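Local coordinates for cupin domain-containing protein (Rhodopseudomonas palustris, PDB 3LAG), which is of unknown function but binds nickel through a histidine cluster in its cupin fold and also has a calcium-binding site, at residues 9-12 against 18-21. Numbering follows the deposited sequence.
Sequences EIQI and RVTE
A classic beta bulge sets Q11 and I12 against the single residue V19 in the antiparallel hairpin that strands 4-13 and 17-24 form within the cupin fold. V19 O takes a hydrogen bond from Q11 N at 2.8 Å, with a weak, longer one from I12 N, while V19 N returns a nearly straight bond to I12 O. On the N-terminal side of the bulge in strand 4-13, E9 and E21 exchange two backbone bonds, E21 N reaching E9 O at 2.8 Å.

The acidic end gathers at the dimer interface, where R67 of the second subunit salt-bridges E9, and R23 pairs with E21 OE2. Q11 OE1 bonds to S68 of that subunit and NE2 to its G66 O; in the E21 conformer given, NE2 also makes a weak bond to E21 OE1.

Among apolar groups, I12 and V19 run alongside each other, CD1 of I12 3.8 Å from CG2 of V19. R18 is salt-bridged through NE to D13; an alanine in place of R18 would probably uncover the I10 methyl and deprive D13 of this partner. That methyl, I10 CD1, lies over one face of the R18 guanidinium, off toward its rim, 3.8 Å from R18 NH1.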
loop_
_atom_site.group_PDB
_atom_site.type_symbol
_atom_site.label_atom_id
_atom_site.label_comp_id
_atom_site.label_asym_id
_atom_site.label_seq_id
_atom_site.Cartn_x
_atom_site.Cartn_y
_atom_site.Cartn_z
ATOM N N GLU B 9 2.266 2.378 13.132
ATOM C CA GLU B 9 3.623 2.810 12.824
ATOM C C GLU B 9 3.573 3.685 11.581
ATOM O O GLU B 9 3.088 3.263 10.520
ATOM C CB GLU B 9 4.546 1.623 12.559
ATOM C CG GLU B 9 5.963 2.054 12.205
ATOM C CD GLU B 9 6.654 1.138 11.195
ATOM O OE1 GLU B 9 6.018 0.178 10.703
ATOM O OE2 GLU B 9 7.841 1.391 10.886
ATOM N N ILE B 10 4.062 4.911 11.711
ATOM C CA ILE B 10 4.113 5.815 10.571
ATOM C C ILE B 10 5.365 5.502 9.758
ATOM O O ILE B 10 6.481 5.768 10.196
ATOM C CB ILE B 10 4.049 7.291 11.005
ATOM C CG1 ILE B 10 2.707 7.569 11.693
ATOM C CG2 ILE B 10 4.203 8.216 9.812
ATOM C CD1 ILE B 10 2.608 8.902 12.405
ATOM N N GLN B 11 5.176 4.904 8.589
ATOM C CA GLN B 11 6.292 4.463 7.758
ATOM C C GLN B 11 6.854 5.582 6.899
ATOM O O GLN B 11 8.057 5.623 6.619
ATOM C CB GLN B 11 5.867 3.308 6.863
ATOM C CG GLN B 11 5.534 2.041 7.618
ATOM C CD GLN B 11 5.340 0.874 6.693
ATOM O OE1 GLN B 11 5.300 1.035 5.478
ATOM N NE2 GLN B 11 5.199 -0.311 7.262
ATOM N N ILE B 12 5.961 6.464 6.447
ATOM C CA ILE B 12 6.336 7.556 5.557
ATOM C C ILE B 12 5.520 8.752 5.977
ATOM O O ILE B 12 4.318 8.640 6.255
ATOM C CB ILE B 12 5.970 7.246 4.083
ATOM C CG1 ILE B 12 6.746 6.038 3.563
ATOM C CG2 ILE B 12 6.200 8.474 3.203
ATOM C CD1 ILE B 12 6.218 5.512 2.253
ATOM N N ARG B 18 1.040 10.562 3.976
ATOM C CA ARG B 18 1.395 9.821 5.179
ATOM C C ARG B 18 0.960 8.372 5.038
ATOM O O ARG B 18 -0.195 8.102 4.697
ATOM C CB ARG B 18 0.715 10.409 6.403
ATOM C CG ARG B 18 1.073 9.668 7.686
ATOM C CD ARG B 18 0.472 10.343 8.882
ATOM N NE ARG B 18 1.252 11.519 9.242
ATOM C CZ ARG B 18 1.143 12.168 10.396
ATOM N NH1 ARG B 18 0.274 11.761 11.311
ATOM N NH2 ARG B 18 1.906 13.226 10.634
ATOM N N VAL B 19 1.876 7.453 5.326
ATOM C CA VAL B 19 1.610 6.021 5.269
ATOM C C VAL B 19 1.753 5.438 6.666
ATOM O O VAL B 19 2.824 5.523 7.260
ATOM C CB VAL B 19 2.565 5.306 4.301
ATOM C CG1 VAL B 19 2.224 3.839 4.257
ATOM C CG2 VAL B 19 2.465 5.910 2.906
ATOM N N THR B 20 0.659 4.880 7.183
ATOM C CA THR B 20 0.631 4.278 8.511
ATOM C C THR B 20 0.264 2.813 8.430
ATOM O O THR B 20 -0.731 2.443 7.804
ATOM C CB THR B 20 -0.405 4.968 9.420
ATOM O OG1 THR B 20 -0.156 6.377 9.433
ATOM C CG2 THR B 20 -0.335 4.438 10.848
ATOM N N GLU B 21 1.080 1.986 9.069
ATOM C CA GLU B 21 0.776 0.574 9.233
ATOM C C GLU B 21 -0.044 0.375 10.501
ATOM O O GLU B 21 0.384 0.758 11.592
ATOM C CB GLU B 21 2.068 -0.234 9.327
ATOM C CG GLU B 21 1.855 -1.716 9.538
ATOM C CD GLU B 21 3.171 -2.453 9.661
ATOM O OE1 GLU B 21 4.224 -1.781 9.719
ATOM O OE2 GLU B 21 3.160 -3.699 9.690
#